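Local coordinates for uncharacterized protein TP-0789 domain-containing protein (Desulfovibrio piger ATCC 29098, PDB 4Z48), which is of unknown function but belongs to the DUF1329 family and, by its LolA-like fold, may bind lipid or lipoprotein in the cell envelope, at residues A[75-83]-A[237-245]. Residues are numbered along the deposited sequence; the frame is centred on the assembly and turned at random.
Sequences GTKYLVWSY and AYFEHSALQ
Leu79 holds CG anti to its own nitrogen (chi1 179°), which sends both methyls out from strand 77-82 onto the C-terminal chain, while Lys77, with CG turned the other way, anti to the carbonyl carbon (chi1 -66°), runs extended past Leu244. The two branches of Leu79 rest side by side on successive residues of the terminal segment: CD1 lies 3.6 Å from Phe239 O, and CD2 lies 3.7 Å from His241 CA, close also to Glu240 O. From farther along the chain Leu244 closes over the base of the same side chain, its CD1 3.8 Å from Leu79 CB, and its CD2 reaches toward the strand backbone, 3.8 Å from Lys77 O.

In this LolA-like fold, built of long antiparallel strands, 77-82 runs between 60-69 and 91-96, and the segment 237-245 lies across the face opposite the one from which Tyr78 projects. Trp93, on the neighbouring strand, meets the rings of both Trp81 and His241 edge-to-face and touches Leu244, while Tyr62 stacks on Trp81 from the other neighbour.

Two hydrogen bonds flank the leucine contact, both accepted by main-chain carbonyls of 237-245. Trp81 NE1 donates to Phe239 O over 2.9 Å; the bond is bent at the hydrogen (142°), with the oxygen at the indole edge, slightly tilted out of the ring plane, and the donor in the carbonyl plane. At the other end of the contact, Lys77 NZ donates to Ala243 O, 2.8 Å away and almost in line with the carbonyl bond.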
ATOM      1  N   GLY A  75      -6.528  18.172  -8.382  1.00 19.26           N
ATOM      2  CA  GLY A  75      -6.159  17.815  -9.755  1.00 21.27           C
ATOM      3  C   GLY A  75      -4.955  16.882  -9.878  1.00 23.35           C
ATOM      4  O   GLY A  75      -4.701  16.344 -10.967  1.00 22.09           O
ATOM      5  N   THR A  76      -4.181  16.685  -8.779  1.00 17.29           N
ATOM      6  CA  THR A  76      -3.041  15.743  -8.824  1.00 16.39           C
ATOM      7  C   THR A  76      -3.629  14.345  -9.014  1.00 20.56           C
ATOM      8  O   THR A  76      -4.621  14.003  -8.384  1.00 20.10           O
ATOM      9  CB  THR A  76      -2.150  15.816  -7.559  1.00 21.48           C
ATOM     10  OG1 THR A  76      -1.849  17.182  -7.280  1.00 20.11           O
ATOM     11  CG2 THR A  76      -0.833  14.981  -7.695  1.00 18.72           C
ATOM     12  N   LYS A  77      -3.058  13.588  -9.942  1.00 18.60           N
ATOM     13  CA  LYS A  77      -3.478  12.240 -10.257  1.00 18.00           C
ATOM     14  C   LYS A  77      -2.269  11.310 -10.358  1.00 22.23           C
ATOM     15  O   LYS A  77      -1.267  11.663 -10.978  1.00 22.40           O
ATOM     16  CB  LYS A  77      -4.274  12.181 -11.566  1.00 18.22           C
ATOM     17  CG  LYS A  77      -5.623  12.898 -11.559  1.00 22.62           C
ATOM     18  CD  LYS A  77      -6.151  12.937 -12.974  1.00 32.85           C
ATOM     19  CE  LYS A  77      -7.598  13.321 -13.048  1.00 46.16           C
ATOM     20  NZ  LYS A  77      -8.168  13.039 -14.392  1.00 54.88           N
ATOM     21  N   TYR A  78      -2.381  10.133  -9.751  1.00 17.93           N
ATOM     22  CA  TYR A  78      -1.396   9.048  -9.845  1.00 18.93           C
ATOM     23  C   TYR A  78      -2.007   7.883 -10.570  1.00 23.01           C
ATOM     24  O   TYR A  78      -3.089   7.443 -10.195  1.00 23.13           O
ATOM     25  CB  TYR A  78      -0.901   8.585  -8.479  1.00 20.10           C
ATOM     26  CG  TYR A  78       0.032   9.553  -7.817  1.00 21.56           C
ATOM     27  CD1 TYR A  78      -0.455  10.694  -7.174  1.00 21.77           C
ATOM     28  CD2 TYR A  78       1.406   9.307  -7.771  1.00 22.40           C
ATOM     29  CE1 TYR A  78       0.406  11.583  -6.535  1.00 25.17           C
ATOM     30  CE2 TYR A  78       2.272  10.189  -7.134  1.00 22.90           C
ATOM     31  CZ  TYR A  78       1.765  11.305  -6.489  1.00 25.72           C
ATOM     32  OH  TYR A  78       2.619  12.169  -5.850  1.00 28.45           O
ATOM     33  N   LEU A  79      -1.324   7.390 -11.622  1.00 19.27           N
ATOM     34  CA  LEU A  79      -1.748   6.211 -12.374  1.00 20.37           C
ATOM     35  C   LEU A  79      -0.747   5.084 -12.057  1.00 23.66           C
ATOM     36  O   LEU A  79       0.450   5.284 -12.204  1.00 21.79           O
ATOM     37  CB  LEU A  79      -1.836   6.493 -13.886  1.00 19.99           C
ATOM     38  CG  LEU A  79      -2.258   5.320 -14.803  1.00 23.55           C
ATOM     39  CD1 LEU A  79      -3.591   4.719 -14.388  1.00 24.29           C
ATOM     40  CD2 LEU A  79      -2.354   5.778 -16.244  1.00 26.70           C
ATOM     41  N   VAL A  80      -1.223   3.942 -11.540  1.00 20.96           N
ATOM     42  CA  VAL A  80      -0.323   2.849 -11.183  1.00 22.10           C
ATOM     43  C   VAL A  80      -0.741   1.596 -11.934  1.00 26.17           C
ATOM     44  O   VAL A  80      -1.918   1.234 -11.903  1.00 25.35           O
ATOM     45  CB  VAL A  80      -0.265   2.569  -9.649  1.00 27.57           C
ATOM     46  CG1 VAL A  80       0.800   1.518  -9.326  1.00 28.06           C
ATOM     47  CG2 VAL A  80      -0.079   3.846  -8.820  1.00 27.58           C
ATOM     48  N   TRP A  81       0.211   0.977 -12.642  1.00 24.90           N
ATOM     49  CA  TRP A  81       0.063  -0.307 -13.334  1.00 25.88           C
ATOM     50  C   TRP A  81       0.984  -1.280 -12.614  1.00 27.40           C
ATOM     51  O   TRP A  81       2.208  -1.259 -12.812  1.00 23.87           O
ATOM     52  CB  TRP A  81       0.399  -0.193 -14.823  1.00 26.07           C
ATOM     53  CG  TRP A  81      -0.537   0.629 -15.649  1.00 27.26           C
ATOM     54  CD1 TRP A  81      -1.678   1.261 -15.240  1.00 29.43           C
ATOM     55  CD2 TRP A  81      -0.377   0.945 -17.040  1.00 28.15           C
ATOM     56  NE1 TRP A  81      -2.246   1.938 -16.296  1.00 28.77           N
ATOM     57  CE2 TRP A  81      -1.471   1.757 -17.413  1.00 30.72           C
ATOM     58  CE3 TRP A  81       0.572   0.581 -18.021  1.00 30.15           C
ATOM     59  CZ2 TRP A  81      -1.641   2.230 -18.715  1.00 30.74           C
ATOM     60  CZ3 TRP A  81       0.413   1.057 -19.313  1.00 32.29           C
ATOM     61  CH2 TRP A  81      -0.684   1.873 -19.650  1.00 32.94           C
ATOM     62  N   SER A  82       0.404  -2.029 -11.678  1.00 24.38           N
ATOM     63  CA  SER A  82       1.101  -2.954 -10.795  1.00 24.52           C
ATOM     64  C   SER A  82       0.936  -4.373 -11.335  1.00 29.50           C
ATOM     65  O   SER A  82      -0.184  -4.818 -11.576  1.00 30.20           O
ATOM     66  CB  SER A  82       0.590  -2.798  -9.361  1.00 30.15           C
ATOM     67  OG  SER A  82       1.385  -3.471  -8.402  1.00 43.03           O
ATOM     68  N   TYR A  83       2.064  -5.035 -11.636  1.00 27.99           N
ATOM     69  CA  TYR A  83       2.077  -6.358 -12.274  1.00 27.63           C
ATOM     70  C   TYR A  83       2.446  -7.511 -11.345  1.00 35.16           C
ATOM     71  O   TYR A  83       3.358  -7.405 -10.522  1.00 33.19           O
ATOM     72  CB  TYR A  83       3.070  -6.369 -13.447  1.00 28.54           C
ATOM     73  CG  TYR A  83       2.893  -5.230 -14.424  1.00 27.16           C
ATOM     74  CD1 TYR A  83       1.808  -5.197 -15.302  1.00 27.98           C
ATOM     75  CD2 TYR A  83       3.784  -4.163 -14.446  1.00 27.67           C
ATOM     76  CE1 TYR A  83       1.613  -4.129 -16.169  1.00 26.81           C
ATOM     77  CE2 TYR A  83       3.587  -3.074 -15.295  1.00 28.35           C
ATOM     78  CZ  TYR A  83       2.515  -3.072 -16.170  1.00 34.02           C
ATOM     79  OH  TYR A  83       2.362  -2.038 -17.049  1.00 36.19           O
ATOM     80  N   ALA A 237     -11.320   2.934 -18.807  1.00 44.36           N
ATOM     81  CA  ALA A 237     -10.995   4.328 -19.124  1.00 43.13           C
ATOM     82  C   ALA A 237     -10.272   5.054 -17.979  1.00 42.92           C
ATOM     83  O   ALA A 237      -9.425   5.923 -18.238  1.00 41.65           O
ATOM     84  CB  ALA A 237     -12.267   5.085 -19.480  1.00 44.47           C
ATOM     85  N   TYR A 238     -10.620   4.722 -16.715  1.00 37.05           N
ATOM     86  CA  TYR A 238      -9.986   5.314 -15.533  1.00 34.95           C
ATOM     87  C   TYR A 238      -8.509   4.958 -15.451  1.00 33.54           C
ATOM     88  O   TYR A 238      -7.761   5.643 -14.766  1.00 32.39           O
ATOM     89  CB  TYR A 238     -10.644   4.778 -14.251  1.00 36.00           C
ATOM     90  CG  TYR A 238     -11.989   5.355 -13.879  1.00 38.13           C
ATOM     91  CD1 TYR A 238     -12.089   6.599 -13.259  1.00 40.27           C
ATOM     92  CD2 TYR A 238     -13.150   4.601 -14.016  1.00 39.35           C
ATOM     93  CE1 TYR A 238     -13.324   7.117 -12.875  1.00 41.53           C
ATOM     94  CE2 TYR A 238     -14.388   5.097 -13.611  1.00 40.94           C
ATOM     95  CZ  TYR A 238     -14.470   6.356 -13.038  1.00 50.17           C
ATOM     96  OH  TYR A 238     -15.694   6.852 -12.647  1.00 53.08           O
ATOM     97  N   PHE A 239      -8.108   3.846 -16.090  1.00 28.79           N
ATOM     98  CA  PHE A 239      -6.755   3.307 -15.968  1.00 28.29           C
ATOM     99  C   PHE A 239      -5.911   3.474 -17.235  1.00 33.31           C
ATOM    100  O   PHE A 239      -4.809   2.921 -17.318  1.00 33.16           O
ATOM    101  CB  PHE A 239      -6.832   1.822 -15.520  1.00 29.71           C
ATOM    102  CG  PHE A 239      -7.859   1.658 -14.417  1.00 29.95           C
ATOM    103  CD1 PHE A 239      -7.576   2.066 -13.113  1.00 31.37           C
ATOM    104  CD2 PHE A 239      -9.128   1.167 -14.696  1.00 30.59           C
ATOM    105  CE1 PHE A 239      -8.534   1.951 -12.103  1.00 31.01           C
ATOM    106  CE2 PHE A 239     -10.097   1.091 -13.694  1.00 32.81           C
ATOM    107  CZ  PHE A 239      -9.792   1.476 -12.403  1.00 30.18           C
ATOM    108  N   GLU A 240      -6.394   4.265 -18.199  1.00 31.91           N
ATOM    109  CA  GLU A 240      -5.632   4.538 -19.416  1.00 33.48           C
ATOM    110  C   GLU A 240      -4.758   5.751 -19.180  1.00 36.58           C
ATOM    111  O   GLU A 240      -5.152   6.667 -18.436  1.00 31.07           O
ATOM    112  CB  GLU A 240      -6.553   4.758 -20.616  1.00 36.30           C
ATOM    113  CG  GLU A 240      -7.067   3.465 -21.224  1.00 49.65           C
ATOM    114  CD  GLU A 240      -8.297   3.614 -22.100  1.00 77.60           C
ATOM    115  OE1 GLU A 240      -8.480   4.695 -22.710  1.00 74.70           O
ATOM    116  OE2 GLU A 240      -9.079   2.640 -22.181  1.00 73.48           O
ATOM    117  N   HIS A 241      -3.591   5.783 -19.840  1.00 37.03           N
ATOM    118  CA  HIS A 241      -2.639   6.891 -19.721  1.00 39.10           C
ATOM    119  C   HIS A 241      -3.316   8.241 -20.009  1.00 44.45           C
ATOM    120  O   HIS A 241      -2.945   9.236 -19.381  1.00 43.85           O
ATOM    121  CB  HIS A 241      -1.407   6.668 -20.616  1.00 41.57           C
ATOM    122  CG  HIS A 241      -0.211   7.423 -20.141  1.00 45.42           C
ATOM    123  ND1 HIS A 241       0.235   8.549 -20.809  1.00 48.20           N
ATOM    124  CD2 HIS A 241       0.561   7.224 -19.048  1.00 47.37           C
ATOM    125  CE1 HIS A 241       1.277   8.990 -20.119  1.00 47.66           C
ATOM    126  NE2 HIS A 241       1.508   8.228 -19.046  1.00 47.62           N
ATOM    127  N   SER A 242      -4.395   8.232 -20.847  1.00 42.89           N
ATOM    128  CA  SER A 242      -5.255   9.372 -21.218  1.00 43.21           C
ATOM    129  C   SER A 242      -6.062   9.939 -20.039  1.00 45.98           C
ATOM    130  O   SER A 242      -6.422  11.111 -20.083  1.00 46.14           O
ATOM    131  CB  SER A 242      -6.221   8.980 -22.334  1.00 49.47           C
ATOM    132  OG  SER A 242      -7.135   7.965 -21.945  1.00 61.20           O
ATOM    133  N   ALA A 243      -6.352   9.132 -18.997  1.00 41.22           N
ATOM    134  CA  ALA A 243      -7.077   9.602 -17.806  1.00 40.05           C
ATOM    135  C   ALA A 243      -6.239  10.643 -17.014  1.00 42.58           C
ATOM    136  O   ALA A 243      -6.799  11.406 -16.219  1.00 40.94           O
ATOM    137  CB  ALA A 243      -7.441   8.428 -16.909  1.00 40.93           C
ATOM    138  N   LEU A 244      -4.904  10.694 -17.264  1.00 38.13           N
ATOM    139  CA  LEU A 244      -3.996  11.623 -16.596  1.00 36.51           C
ATOM    140  C   LEU A 244      -4.178  13.056 -17.126  1.00 42.44           C
ATOM    141  O   LEU A 244      -4.779  13.849 -16.411  1.00 41.22           O
ATOM    142  CB  LEU A 244      -2.530  11.157 -16.675  1.00 36.20           C
ATOM    143  CG  LEU A 244      -2.211   9.924 -15.819  1.00 38.99           C
ATOM    144  CD1 LEU A 244      -0.859   9.355 -16.175  1.00 39.09           C
ATOM    145  CD2 LEU A 244      -2.247  10.247 -14.343  1.00 40.10           C
ATOM    146  N   GLN A 245      -3.705  13.392 -18.349  1.00 40.11           N
ATOM    147  CA  GLN A 245      -3.861  14.746 -18.885  1.00 61.57           C
ATOM    148  C   GLN A 245      -5.208  14.883 -19.591  1.00 88.58           C
ATOM    149  O   GLN A 245      -6.220  15.119 -18.929  1.00 49.76           O
ATOM    150  CB  GLN A 245      -2.698  15.115 -19.823  1.00 63.21           C
ATOM    151  CG  GLN A 245      -2.328  16.600 -19.747  1.00 72.85           C
ATOM    152  CD  GLN A 245      -0.902  16.911 -20.137  1.00 87.48           C
ATOM    153  OE1 GLN A 245       0.044  16.182 -19.817  1.00 81.57           O
ATOM    154  NE2 GLN A 245      -0.709  18.051 -20.777  1.00 82.32           N
TER